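Local coordinates for DyP2 (Amycolatopsis sp. ATCC 39116, PDB 4G2C), which probably oxidises dyes and lignin-related substrates with peroxide as a haem-containing dye peroxidase, and binds a manganese ion besides the haem, at residues A[60-65]-A[90-95]; A[98-103]-A[110-115]; A[165-170]-A[480-485]; A[47-52]-A[263-268]; A[158-163]-A[271-276]. All coordinates share one frame; numbering follows the deposited sequence.

Interaction 1. Residues A[60-65]-A[90-95]; sequences KAHVRD and LMKSAR. With ACT (acetate ion), chain L; ACT (acetate ion), chain X.
Lys92 NZ is gripped from several directions, and the bond across this contact is its 2.7 Å hydrogen bond to His62 NE2. The ammonium meets the imidazole at its edge, 8° from the ring plane, where NE2 acts as acceptor. The two side chains come from opposite directions, that of Lys92 extended beyond CG. His62 ND1, the ring's other nitrogen, donates in the ring plane to Val63 O at 2.8 Å, which fixes the rotation of the imidazole. The backbone of His62 is held as well, its O taking a 2.6 Å bond from Arg64 NH1, while the same guanidinium meets an acetate at its edge. Glu100 OE1 (a salt bridge), Thr112 OG1 and Pro113 O also hold the ammonium. Without the imidazole, as with an alanine here, Lys92 NZ is likely to lose an acceptor and Val63 O its ring donor. With ND1 donating and NE2 accepting, the imidazole is most simply read as neutral and paired with a charged lysine, an arrangement that Glu100 would favour.

Interaction 2. Residues A[98-103]-A[110-115]; sequences LQEVEA and VGTPYL
The return from helix 94-107 to edge strand 114-119 of the ferredoxin-like sheet is tied by Glu100, which reaches from the helix to Thr112 in the turn ahead of the strand. Its chain runs straight beyond CG (chi2 -179°), bringing the carboxylate beside Gly111 and across the Thr112 side chain at about a right angle. Thr112 OG1 donates to the syn lone pair of Glu100 OE2 at 2.7 Å. The backbone Thr112 N gives a nearly linear bond, 176° at the hydrogen and 3.0 Å long, to Glu100 OE1, which it meets from above the carboxylate plane. Gly111 lies beside the carboxylate, with a positive phi of 79°, its CA 3.7 Å from Glu100 OE1. A beta carbon there would be crowded, about 3.1 Å from Glu100 OE1. Each carboxylate oxygen thus accepts a hydrogen bond from the same threonine. Two such donors, with Lys92 NZ in a salt bridge to Glu100 OE1, would be expected to favour the ionised glutamate and to hold its carboxylate against rotation.

Interaction 3. Residues A[165-170]-A[480-485]; sequences DAVLLL and EYFFMP
Phe482 meets Val167 with one face of its ring, mostly along the CD2-CE2 side, and the contact can be traced outward from its CB. The first torsion sets CG anti to the carbonyl carbon (chi1 -58°), so that the ring leaves strand 474-484 in the direction of Val167. Phe482 CG already lies 3.8 Å from Val167 CG1. On the flank nearer strand 166-172, Phe482 CD2 is 3.6 Å from Val167 CG1, and the next atom, CE2, comes 3.5 Å from Val167 N. At the far end Phe482 CZ rests 3.7 Å from Val167 CB. Val167 therefore lies over one face of the ring: its CG1 is 3.7 Å from the Phe482 ring centroid and 15° off the normal, a CH-pi contact. This methyl stands between the backbone N and the carbonyl carbon of Val167 (chi1 63°), and the two side chains cross at about a right angle. Were the ring cut back to a leucine, Val167 CG1 would probably lose the flat face it sits over and a gap open between the strands. The backbone just ahead of Val167 is a classic beta bulge, with Asp165 and Ala166 both facing Leu72. Around the pair, Val167 also touches Val69 and Phe71 of strand 66-74, and Phe482 touches Phe271 of strand 267-278, so valine and ring join the apolar layer where the two large antiparallel sheets meet.

Interaction 4. Residues A[47-52]-A[263-268]; sequences AATMLD and PTVHFG
Met50 and Phe267 touch through Met50 CG, which comes 3.4 Å from Phe267 CD1, and the methionine's torsions explain why CG, not the sulfur, makes the contact. CG is placed opposite the backbone N (chi1 179°), and the chain then bends sharply at chi2 (-85°) and again at chi3, leading the thioether and its methyl away from the segment 263-268. The approach is oblique to the aromatic ring, and the two side chains cross at about a right angle. Beside them the main chain is close as well: Met50 CA lies 3.2 Å from Val265 O, a CA-H...O contact with an angle of 148° at the hydrogen. Here helix 45-53, near the N-terminus of the modelled chain, packs on the loop that enters strand 267-278 of the second sheet. A water bridges the two elements, donating to Met50 O at 2.7 Å and to Val265 O at 3.2 Å and accepting from Phe267 N at 2.8 Å. Thr49 presents its methyl, with CG2 3.9 Å from Val265 CG2, while its hydroxyl turns back to Gly45 O one helical turn earlier. Val265 CG2 also stands 3.3 Å above the plane of the His266 ring, toward its rim, so this one methyl is shared between the helix and the imidazole that follows it in the chain.

Interaction 5. Residues A[158-163]-A[271-276]; sequences GHYQQT and FVFRKL
Tyr160 OH comes 3.2 Å from Phe273 CE1, and the phenol ring follows it, Tyr160 CZ lying 4.0 Å from the same carbon. On the tyrosine's other flank Lys275 runs past with its extended aliphatic chain, CD 4.0 Å from Tyr160 CE2 and CB 3.9 Å from Tyr160 OH. Both partners cross the tyrosine at about a right angle, and its hydroxyl end lies between them, two residues apart on one side of strand 267-278. His159 adds a layer, with CD2 3.7 Å above one face of the Tyr160 ring. Farther out, Glu199 OE2 is hydrogen-bonded to Tyr160 OH and His159 NE2, and Glu199 OE1 and Glu157 form salt bridges with Lys275 NZ. The turn is tightened at Gly158 O, reached from opposite faces of its plane by Gln161 N and Gln162 NE2 at 3.0 Å. Leu276, next along the strand, touches the haem. The arrangement is a loop of the first ferredoxin-like half packed on a central strand of the second, as in the two-sheet fold of dye-decolourising peroxidases.

Along the chain, interactions 1, 2 and 3 open in turn, and the long loop closed by interaction 4 encloses interactions 1 and 2, while interactions 3, 4 and 5 cross one another. Interactions 1 and 2 form one polar cluster, their centres about 7 Å apart, sharing helix 94-107. Segment 90-95 also reaches interaction 4, through the salt bridge from Arg95 NE to Asp52 OD1. Interactions 3 and 5, with centres about 11 Å apart, meet through backbone bonds between strands 474-484 and 267-278, the latter also used by interaction 4, whose centre is about 29 Å from that of interaction 5. Interaction 3 joins the two large sheets, and interaction 5 a loop to strand 267-278, which continues to the haem pocket.

Interaction 1. Residues A[60-65]-A[90-95]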
# COMPACT_ATOMS: atom_id res chain seq x y z
N LYS A 60 5.69 -9.96 -5.44
CA LYS A 60 4.76 -10.73 -4.62
C LYS A 60 5.01 -10.37 -3.16
O LYS A 60 6.13 -10.50 -2.68
CB LYS A 60 5.04 -12.22 -4.82
CG LYS A 60 4.31 -13.15 -3.85
CD LYS A 60 3.07 -13.66 -4.49
CE LYS A 60 2.26 -14.52 -3.55
NZ LYS A 60 0.84 -14.42 -3.96
N ALA A 61 3.98 -9.93 -2.44
CA ALA A 61 4.17 -9.47 -1.06
C ALA A 61 4.83 -10.54 -0.17
O ALA A 61 4.66 -11.72 -0.39
CB ALA A 61 2.83 -9.04 -0.46
N HIS A 62 5.59 -10.12 0.83
CA HIS A 62 6.15 -11.08 1.78
C HIS A 62 5.32 -11.02 3.05
O HIS A 62 4.86 -9.95 3.45
CB HIS A 62 7.62 -10.77 2.07
CG HIS A 62 8.39 -11.91 2.67
ND1 HIS A 62 8.19 -12.33 3.97
CD2 HIS A 62 9.36 -12.70 2.16
CE1 HIS A 62 9.01 -13.34 4.23
NE2 HIS A 62 9.72 -13.58 3.15
N VAL A 63 5.08 -12.18 3.66
CA VAL A 63 4.41 -12.23 4.95
C VAL A 63 5.22 -11.39 5.90
O VAL A 63 6.45 -11.51 5.95
CB VAL A 63 4.33 -13.68 5.50
CG1 VAL A 63 5.74 -14.21 5.83
CG2 VAL A 63 3.42 -13.76 6.73
N ARG A 64 4.55 -10.53 6.66
CA ARG A 64 5.22 -9.58 7.53
C ARG A 64 4.32 -9.17 8.69
O ARG A 64 4.23 -7.99 9.02
CB ARG A 64 5.65 -8.35 6.71
CG ARG A 64 4.47 -7.65 6.03
CD ARG A 64 4.88 -6.85 4.80
NE ARG A 64 3.70 -6.21 4.22
CZ ARG A 64 2.77 -6.86 3.52
NH1 ARG A 64 2.92 -8.16 3.30
NH2 ARG A 64 1.70 -6.22 3.05
N ASP A 65 3.65 -10.15 9.29
CA ASP A 65 2.68 -9.90 10.36
C ASP A 65 3.39 -9.29 11.55
O ASP A 65 2.79 -8.60 12.37
CB ASP A 65 1.97 -11.20 10.76
CG ASP A 65 1.13 -11.78 9.65
OD1 ASP A 65 0.57 -11.01 8.83
OD2 ASP A 65 1.01 -13.02 9.58
N LEU A 90 22.73 -11.53 3.84
CA LEU A 90 21.61 -12.07 4.61
C LEU A 90 20.32 -12.11 3.81
O LEU A 90 19.25 -12.42 4.35
CB LEU A 90 21.39 -11.27 5.89
CG LEU A 90 22.61 -11.18 6.82
CD1 LEU A 90 22.31 -10.31 8.03
CD2 LEU A 90 23.10 -12.59 7.25
N MET A 91 20.41 -11.80 2.52
CA MET A 91 19.22 -11.59 1.71
C MET A 91 18.90 -12.74 0.77
O MET A 91 19.79 -13.30 0.14
CB MET A 91 19.34 -10.27 0.94
CG MET A 91 19.42 -9.06 1.86
SD MET A 91 19.80 -7.51 1.04
CE MET A 91 18.28 -7.28 0.10
N LYS A 92 17.62 -13.09 0.68
CA LYS A 92 17.19 -14.07 -0.29
C LYS A 92 16.61 -13.36 -1.53
O LYS A 92 16.25 -12.18 -1.47
CB LYS A 92 16.17 -15.01 0.35
CG LYS A 92 14.88 -14.32 0.76
CD LYS A 92 13.96 -15.25 1.55
CE LYS A 92 12.61 -14.60 1.79
NZ LYS A 92 11.87 -15.22 2.93
N SER A 93 16.54 -14.07 -2.65
CA SER A 93 16.07 -13.46 -3.90
C SER A 93 14.57 -13.60 -4.05
O SER A 93 13.93 -14.40 -3.37
CB SER A 93 16.72 -14.16 -5.09
OG SER A 93 16.39 -15.54 -5.06
N ALA A 94 14.01 -12.82 -4.97
CA ALA A 94 12.62 -13.00 -5.34
C ALA A 94 12.32 -14.48 -5.57
O ALA A 94 11.35 -15.03 -5.03
CB ALA A 94 12.29 -12.19 -6.57
N ARG A 95 13.16 -15.13 -6.38
CA ARG A 95 12.90 -16.53 -6.74
C ARG A 95 12.89 -17.47 -5.52
O ARG A 95 12.00 -18.31 -5.38
CB ARG A 95 13.88 -17.06 -7.78
CG ARG A 95 13.52 -18.48 -8.23
CD ARG A 95 14.66 -19.19 -8.94
NE ARG A 95 15.07 -18.51 -10.16
CZ ARG A 95 14.44 -18.62 -11.33
NH1 ARG A 95 13.35 -19.39 -11.42
NH2 ARG A 95 14.89 -17.96 -12.39
C ACT L . -0.55 -8.57 1.26
O ACT L . 0.22 -9.16 2.07
OXT ACT L . -1.05 -7.47 1.63
CH3 ACT L . -0.89 -9.15 -0.09
C ACT X . 0.71 -9.87 -4.49
O ACT X . 1.35 -9.72 -3.43
OXT ACT X . 1.00 -9.08 -5.43
CH3 ACT X . -0.34 -10.94 -4.63

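Interaction 2. Residues A[98-103]-A[110-115]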
# COMPACT_ATOMS: atom_id res chain seq x y z
N LEU A 98 9.67 -17.03 -3.76
CA LEU A 98 8.55 -17.64 -4.48
C LEU A 98 8.49 -19.14 -4.22
O LEU A 98 7.41 -19.71 -3.97
CB LEU A 98 8.66 -17.33 -5.98
CG LEU A 98 8.38 -15.86 -6.30
CD1 LEU A 98 8.63 -15.54 -7.77
CD2 LEU A 98 6.96 -15.50 -5.90
N GLN A 99 9.65 -19.77 -4.26
CA GLN A 99 9.80 -21.18 -3.97
C GLN A 99 9.28 -21.44 -2.57
O GLN A 99 8.51 -22.37 -2.35
CB GLN A 99 11.27 -21.56 -4.05
CG GLN A 99 11.54 -22.94 -4.60
CD GLN A 99 12.96 -23.08 -5.12
OE1 GLN A 99 13.46 -22.22 -5.85
NE2 GLN A 99 13.62 -24.17 -4.74
N GLU A 100 9.70 -20.61 -1.63
CA GLU A 100 9.19 -20.74 -0.27
C GLU A 100 7.66 -20.64 -0.27
O GLU A 100 6.99 -21.47 0.34
CB GLU A 100 9.82 -19.70 0.67
CG GLU A 100 11.31 -19.91 0.94
CD GLU A 100 11.89 -18.86 1.90
OE1 GLU A 100 11.17 -17.92 2.31
OE2 GLU A 100 13.08 -18.99 2.25
N VAL A 101 7.11 -19.64 -0.96
CA VAL A 101 5.64 -19.53 -1.03
C VAL A 101 5.00 -20.83 -1.56
O VAL A 101 4.13 -21.41 -0.92
CB VAL A 101 5.17 -18.30 -1.82
CG1 VAL A 101 3.67 -18.39 -2.12
CG2 VAL A 101 5.48 -17.01 -1.05
N GLU A 102 5.47 -21.29 -2.71
CA GLU A 102 4.99 -22.55 -3.26
C GLU A 102 5.12 -23.71 -2.26
O GLU A 102 4.20 -24.52 -2.11
CB GLU A 102 5.73 -22.88 -4.56
CG GLU A 102 4.91 -23.67 -5.57
CD GLU A 102 3.65 -22.94 -6.00
OE1 GLU A 102 3.64 -21.68 -5.97
OE2 GLU A 102 2.66 -23.62 -6.36
N ALA A 103 6.25 -23.79 -1.57
CA ALA A 103 6.47 -24.86 -0.60
C ALA A 103 5.47 -24.81 0.56
O ALA A 103 5.05 -25.85 1.06
CB ALA A 103 7.89 -24.81 -0.06
N VAL A 110 7.49 -23.47 6.36
CA VAL A 110 7.43 -22.14 6.98
C VAL A 110 8.16 -21.02 6.23
O VAL A 110 7.73 -19.87 6.26
CB VAL A 110 7.92 -22.17 8.43
CG1 VAL A 110 6.79 -22.62 9.36
CG2 VAL A 110 9.15 -23.08 8.56
N GLY A 111 9.26 -21.35 5.57
CA GLY A 111 10.00 -20.33 4.83
C GLY A 111 10.86 -19.50 5.76
O GLY A 111 10.90 -19.74 6.96
N THR A 112 11.56 -18.52 5.20
CA THR A 112 12.46 -17.70 6.01
C THR A 112 12.00 -16.25 6.14
O THR A 112 11.04 -15.82 5.50
CB THR A 112 13.89 -17.70 5.44
OG1 THR A 112 13.87 -17.19 4.10
CG2 THR A 112 14.48 -19.10 5.43
N PRO A 113 12.71 -15.49 6.97
CA PRO A 113 12.38 -14.08 7.22
C PRO A 113 12.65 -13.20 5.98
O PRO A 113 13.33 -13.61 5.05
CB PRO A 113 13.32 -13.69 8.38
CG PRO A 113 13.85 -14.97 8.93
CD PRO A 113 13.85 -15.95 7.79
N TYR A 114 12.08 -12.00 5.99
CA TYR A 114 12.28 -11.02 4.93
C TYR A 114 13.16 -9.88 5.43
O TYR A 114 12.87 -9.24 6.45
CB TYR A 114 10.93 -10.49 4.43
CG TYR A 114 10.98 -9.21 3.60
CD1 TYR A 114 11.79 -9.09 2.48
CD2 TYR A 114 10.17 -8.12 3.93
CE1 TYR A 114 11.81 -7.91 1.72
CE2 TYR A 114 10.19 -6.95 3.20
CZ TYR A 114 11.00 -6.85 2.10
OH TYR A 114 10.98 -5.68 1.39
N LEU A 115 14.25 -9.66 4.71
CA LEU A 115 15.15 -8.52 4.91
C LEU A 115 15.09 -7.63 3.68
O LEU A 115 15.65 -7.97 2.63
CB LEU A 115 16.59 -8.99 5.10
CG LEU A 115 17.58 -7.82 5.14
CD1 LEU A 115 17.12 -6.83 6.19
CD2 LEU A 115 19.00 -8.29 5.42

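Interaction 3. Residues A[165-170]-A[480-485]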
# COMPACT_ATOMS: atom_id res chain seq x y z
N ASP A 165 18.99 7.98 4.98
CA ASP A 165 19.76 7.42 3.89
C ASP A 165 19.23 6.05 3.46
O ASP A 165 19.30 5.70 2.28
CB ASP A 165 21.24 7.34 4.27
CG ASP A 165 21.87 8.73 4.36
OD1 ASP A 165 21.70 9.50 3.40
OD2 ASP A 165 22.52 9.04 5.39
N ALA A 166 18.68 5.30 4.40
CA ALA A 166 18.31 3.93 4.10
C ALA A 166 17.17 3.40 4.96
O ALA A 166 16.96 3.84 6.10
CB ALA A 166 19.54 3.02 4.19
N VAL A 167 16.43 2.43 4.43
CA VAL A 167 15.45 1.75 5.27
C VAL A 167 15.71 0.25 5.27
O VAL A 167 16.09 -0.33 4.25
CB VAL A 167 14.01 2.03 4.82
CG1 VAL A 167 13.77 1.48 3.40
CG2 VAL A 167 13.03 1.41 5.81
N LEU A 168 15.53 -0.36 6.42
CA LEU A 168 15.61 -1.82 6.52
C LEU A 168 14.24 -2.34 6.91
O LEU A 168 13.60 -1.79 7.82
CB LEU A 168 16.62 -2.22 7.59
CG LEU A 168 18.07 -2.31 7.14
CD1 LEU A 168 18.39 -1.17 6.21
CD2 LEU A 168 18.98 -2.27 8.37
N LEU A 169 13.78 -3.37 6.21
CA LEU A 169 12.54 -4.04 6.57
C LEU A 169 12.86 -5.48 6.98
O LEU A 169 13.46 -6.24 6.23
CB LEU A 169 11.55 -4.00 5.40
CG LEU A 169 11.24 -2.60 4.84
CD1 LEU A 169 10.43 -2.69 3.54
CD2 LEU A 169 10.50 -1.75 5.87
N LEU A 170 12.47 -5.82 8.20
CA LEU A 170 12.66 -7.16 8.73
C LEU A 170 11.28 -7.71 9.07
O LEU A 170 10.63 -7.23 10.00
CB LEU A 170 13.50 -7.12 10.01
CG LEU A 170 14.96 -6.70 9.96
CD1 LEU A 170 15.12 -5.26 9.42
CD2 LEU A 170 15.56 -6.86 11.36
N GLU A 480 9.14 8.89 3.65
CA GLU A 480 10.23 9.17 2.70
C GLU A 480 10.17 8.26 1.48
O GLU A 480 9.48 7.23 1.49
CB GLU A 480 11.60 9.03 3.41
CG GLU A 480 12.82 9.33 2.55
CD GLU A 480 12.80 10.72 1.89
OE1 GLU A 480 13.30 11.69 2.50
OE2 GLU A 480 12.29 10.84 0.76
N TYR A 481 10.88 8.64 0.42
CA TYR A 481 10.95 7.81 -0.79
C TYR A 481 12.30 7.10 -0.89
O TYR A 481 13.34 7.70 -0.61
CB TYR A 481 10.77 8.64 -2.06
CG TYR A 481 9.45 9.34 -2.20
CD1 TYR A 481 8.26 8.70 -1.87
CD2 TYR A 481 9.39 10.65 -2.67
CE1 TYR A 481 7.03 9.35 -2.02
CE2 TYR A 481 8.18 11.31 -2.82
CZ TYR A 481 7.00 10.66 -2.49
OH TYR A 481 5.78 11.31 -2.64
N PHE A 482 12.26 5.85 -1.32
CA PHE A 482 13.45 5.00 -1.42
C PHE A 482 13.48 4.22 -2.75
O PHE A 482 12.54 4.25 -3.53
CB PHE A 482 13.45 3.97 -0.29
CG PHE A 482 13.42 4.55 1.12
CD1 PHE A 482 12.21 4.94 1.70
CD2 PHE A 482 14.57 4.63 1.88
CE1 PHE A 482 12.17 5.43 2.99
CE2 PHE A 482 14.54 5.13 3.17
CZ PHE A 482 13.34 5.53 3.73
N PHE A 483 14.56 3.49 -2.97
CA PHE A 483 14.64 2.57 -4.09
C PHE A 483 15.16 1.26 -3.51
O PHE A 483 16.18 1.26 -2.82
CB PHE A 483 15.61 3.14 -5.13
CG PHE A 483 15.70 2.33 -6.39
CD1 PHE A 483 14.67 2.35 -7.32
CD2 PHE A 483 16.82 1.57 -6.66
CE1 PHE A 483 14.75 1.61 -8.50
CE2 PHE A 483 16.92 0.83 -7.84
CZ PHE A 483 15.88 0.85 -8.76
N MET A 484 14.46 0.15 -3.74
CA MET A 484 15.06 -1.14 -3.43
C MET A 484 15.88 -1.58 -4.64
O MET A 484 15.33 -1.91 -5.69
CB MET A 484 14.04 -2.23 -3.07
CG MET A 484 12.78 -1.78 -2.36
SD MET A 484 12.89 -0.90 -0.79
CE MET A 484 13.27 0.75 -1.35
N PRO A 485 17.20 -1.56 -4.51
CA PRO A 485 18.08 -1.95 -5.62
C PRO A 485 18.20 -3.45 -5.75
O PRO A 485 17.73 -4.20 -4.89
CB PRO A 485 19.43 -1.35 -5.21
CG PRO A 485 19.37 -1.30 -3.73
CD PRO A 485 17.96 -1.02 -3.36

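Interaction 4. Residues A[47-52]-A[263-268]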
# COMPACT_ATOMS: atom_id res chain seq x y z
N ALA A 47 15.13 -13.17 -17.86
CA ALA A 47 14.02 -13.09 -16.93
C ALA A 47 14.32 -13.92 -15.69
O ALA A 47 14.01 -13.51 -14.58
CB ALA A 47 12.71 -13.53 -17.58
N ALA A 48 14.92 -15.09 -15.88
CA ALA A 48 15.28 -15.96 -14.77
C ALA A 48 16.38 -15.31 -13.91
O ALA A 48 16.35 -15.36 -12.68
CB ALA A 48 15.73 -17.31 -15.29
N THR A 49 17.35 -14.71 -14.57
CA THR A 49 18.40 -13.98 -13.88
C THR A 49 17.79 -12.85 -13.05
O THR A 49 18.14 -12.65 -11.89
CB THR A 49 19.41 -13.40 -14.90
OG1 THR A 49 19.89 -14.45 -15.75
CG2 THR A 49 20.60 -12.75 -14.19
N MET A 50 16.87 -12.12 -13.65
CA MET A 50 16.23 -10.99 -12.97
C MET A 50 15.63 -11.41 -11.64
O MET A 50 15.78 -10.72 -10.64
CB MET A 50 15.17 -10.34 -13.86
CG MET A 50 14.44 -9.16 -13.21
SD MET A 50 13.09 -9.77 -12.20
CE MET A 50 11.99 -10.39 -13.47
N LEU A 51 14.96 -12.56 -11.65
CA LEU A 51 14.38 -13.12 -10.44
C LEU A 51 15.42 -13.50 -9.38
O LEU A 51 15.12 -13.43 -8.19
CB LEU A 51 13.56 -14.37 -10.78
CG LEU A 51 12.16 -14.14 -11.34
CD1 LEU A 51 11.51 -15.47 -11.73
CD2 LEU A 51 11.29 -13.39 -10.34
N ASP A 52 16.60 -13.92 -9.83
CA ASP A 52 17.69 -14.32 -8.94
C ASP A 52 18.31 -13.09 -8.30
O ASP A 52 18.95 -13.19 -7.26
CB ASP A 52 18.79 -15.08 -9.70
CG ASP A 52 18.38 -16.48 -10.08
OD1 ASP A 52 17.56 -17.08 -9.34
OD2 ASP A 52 18.86 -16.99 -11.12
N PRO A 263 22.16 -3.53 -15.83
CA PRO A 263 20.77 -3.06 -15.74
C PRO A 263 19.84 -3.80 -16.69
O PRO A 263 18.63 -3.63 -16.57
CB PRO A 263 20.87 -1.58 -16.12
CG PRO A 263 22.28 -1.21 -15.73
CD PRO A 263 23.10 -2.42 -16.06
N THR A 264 20.36 -4.61 -17.60
CA THR A 264 19.47 -5.35 -18.49
C THR A 264 18.86 -6.57 -17.78
O THR A 264 17.92 -7.17 -18.28
CB THR A 264 20.16 -5.78 -19.80
OG1 THR A 264 21.21 -6.72 -19.52
CG2 THR A 264 20.75 -4.57 -20.49
N VAL A 265 19.41 -6.92 -16.61
CA VAL A 265 18.91 -8.06 -15.85
C VAL A 265 18.83 -7.78 -14.35
O VAL A 265 18.29 -8.57 -13.57
CB VAL A 265 19.79 -9.33 -16.06
CG1 VAL A 265 19.87 -9.68 -17.55
CG2 VAL A 265 21.18 -9.14 -15.46
N HIS A 266 19.38 -6.64 -13.96
CA HIS A 266 19.39 -6.25 -12.56
C HIS A 266 18.37 -5.15 -12.32
O HIS A 266 18.52 -4.02 -12.81
CB HIS A 266 20.80 -5.82 -12.18
CG HIS A 266 21.79 -6.93 -12.27
ND1 HIS A 266 23.14 -6.72 -12.47
CD2 HIS A 266 21.63 -8.27 -12.19
CE1 HIS A 266 23.76 -7.88 -12.50
NE2 HIS A 266 22.87 -8.84 -12.33
N PHE A 267 17.33 -5.48 -11.56
CA PHE A 267 16.17 -4.60 -11.41
C PHE A 267 15.85 -4.20 -9.98
O PHE A 267 16.09 -4.95 -9.04
CB PHE A 267 14.94 -5.25 -12.05
CG PHE A 267 14.95 -5.23 -13.55
CD1 PHE A 267 15.70 -6.17 -14.26
CD2 PHE A 267 14.23 -4.27 -14.25
CE1 PHE A 267 15.71 -6.16 -15.65
CE2 PHE A 267 14.24 -4.24 -15.63
CZ PHE A 267 14.99 -5.19 -16.34
N GLY A 268 15.25 -3.02 -9.83
CA GLY A 268 14.76 -2.58 -8.54
C GLY A 268 13.38 -1.95 -8.64
O GLY A 268 12.70 -2.05 -9.66
O HOH W 1 16.72 -8.15 -10.80

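Interaction 5. Residues A[158-163]-A[271-276]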
# COMPACT_ATOMS: atom_id res chain seq x y z
N GLY A 158 9.55 13.44 14.93
CA GLY A 158 10.94 13.86 14.93
C GLY A 158 11.85 13.11 13.98
O GLY A 158 12.60 13.73 13.22
N HIS A 159 11.80 11.78 14.00
CA HIS A 159 12.70 10.99 13.16
C HIS A 159 12.49 11.18 11.64
O HIS A 159 13.44 11.01 10.88
CB HIS A 159 12.73 9.51 13.56
CG HIS A 159 11.37 8.87 13.66
ND1 HIS A 159 10.39 9.34 14.50
CD2 HIS A 159 10.85 7.78 13.04
CE1 HIS A 159 9.31 8.58 14.39
NE2 HIS A 159 9.57 7.62 13.51
N TYR A 160 11.29 11.57 11.23
CA TYR A 160 11.01 11.84 9.81
C TYR A 160 11.47 13.22 9.36
O TYR A 160 11.49 13.53 8.17
CB TYR A 160 9.52 11.61 9.46
CG TYR A 160 9.08 10.18 9.70
CD1 TYR A 160 9.51 9.15 8.87
CD2 TYR A 160 8.27 9.84 10.77
CE1 TYR A 160 9.13 7.83 9.09
CE2 TYR A 160 7.87 8.52 11.00
CZ TYR A 160 8.32 7.52 10.16
OH TYR A 160 7.96 6.21 10.37
N GLN A 161 11.87 14.05 10.33
CA GLN A 161 12.40 15.38 10.01
C GLN A 161 13.90 15.30 9.72
O GLN A 161 14.49 16.23 9.19
CB GLN A 161 12.13 16.36 11.16
CG GLN A 161 10.64 16.60 11.47
CD GLN A 161 10.39 17.91 12.23
OE1 GLN A 161 11.09 18.90 12.02
NE2 GLN A 161 9.39 17.91 13.10
N GLN A 162 14.51 14.17 10.08
CA GLN A 162 15.96 13.97 9.91
C GLN A 162 16.28 13.50 8.51
O GLN A 162 15.41 13.01 7.80
CB GLN A 162 16.48 12.93 10.91
CG GLN A 162 15.91 13.08 12.31
CD GLN A 162 16.24 14.44 12.92
OE1 GLN A 162 17.42 14.80 13.05
NE2 GLN A 162 15.21 15.21 13.26
N THR A 163 17.54 13.63 8.11
CA THR A 163 17.95 13.14 6.80
C THR A 163 18.17 11.64 6.84
O THR A 163 18.99 11.13 7.60
CB THR A 163 19.19 13.87 6.25
OG1 THR A 163 18.81 15.21 5.90
CG2 THR A 163 19.73 13.16 5.00
N PHE A 271 10.03 2.94 -3.64
CA PHE A 271 9.34 2.51 -2.42
C PHE A 271 8.83 3.72 -1.67
O PHE A 271 9.61 4.62 -1.35
CB PHE A 271 10.31 1.71 -1.55
CG PHE A 271 9.72 1.14 -0.29
CD1 PHE A 271 8.79 0.11 -0.34
CD2 PHE A 271 10.14 1.60 0.96
CE1 PHE A 271 8.27 -0.41 0.82
CE2 PHE A 271 9.63 1.08 2.12
CZ PHE A 271 8.69 0.07 2.06
N VAL A 272 7.53 3.77 -1.43
CA VAL A 272 6.92 4.83 -0.63
C VAL A 272 6.74 4.32 0.78
O VAL A 272 6.13 3.27 0.96
CB VAL A 272 5.51 5.22 -1.12
CG1 VAL A 272 5.05 6.53 -0.47
CG2 VAL A 272 5.46 5.32 -2.63
N PHE A 273 7.26 5.04 1.77
CA PHE A 273 6.92 4.79 3.17
C PHE A 273 6.25 6.03 3.76
O PHE A 273 6.81 7.13 3.71
CB PHE A 273 8.15 4.42 4.01
CG PHE A 273 7.82 4.02 5.42
CD1 PHE A 273 7.47 4.98 6.36
CD2 PHE A 273 7.83 2.69 5.81
CE1 PHE A 273 7.13 4.62 7.66
CE2 PHE A 273 7.50 2.32 7.10
CZ PHE A 273 7.15 3.29 8.03
N ARG A 274 5.03 5.87 4.28
CA ARG A 274 4.30 6.97 4.93
C ARG A 274 3.58 6.46 6.20
O ARG A 274 2.75 5.54 6.12
CB ARG A 274 3.26 7.57 3.99
CG ARG A 274 3.76 8.60 2.98
CD ARG A 274 2.77 8.78 1.81
NE ARG A 274 1.60 9.60 2.16
CZ ARG A 274 1.61 10.93 2.12
NH1 ARG A 274 2.72 11.55 1.76
NH2 ARG A 274 0.54 11.64 2.44
N LYS A 275 3.88 7.06 7.35
CA LYS A 275 3.23 6.68 8.61
C LYS A 275 1.94 7.45 8.73
O LYS A 275 1.95 8.69 8.78
CB LYS A 275 4.14 6.98 9.81
CG LYS A 275 3.67 6.36 11.13
CD LYS A 275 4.53 6.84 12.30
CE LYS A 275 4.15 6.14 13.61
NZ LYS A 275 5.10 6.41 14.73
N LEU A 276 0.82 6.72 8.74
CA LEU A 276 -0.50 7.34 8.70
C LEU A 276 -1.24 6.99 9.98
O LEU A 276 -1.58 5.84 10.23
CB LEU A 276 -1.29 6.85 7.48
CG LEU A 276 -0.57 7.00 6.14
CD1 LEU A 276 -1.35 6.36 4.99
CD2 LEU A 276 -0.29 8.47 5.82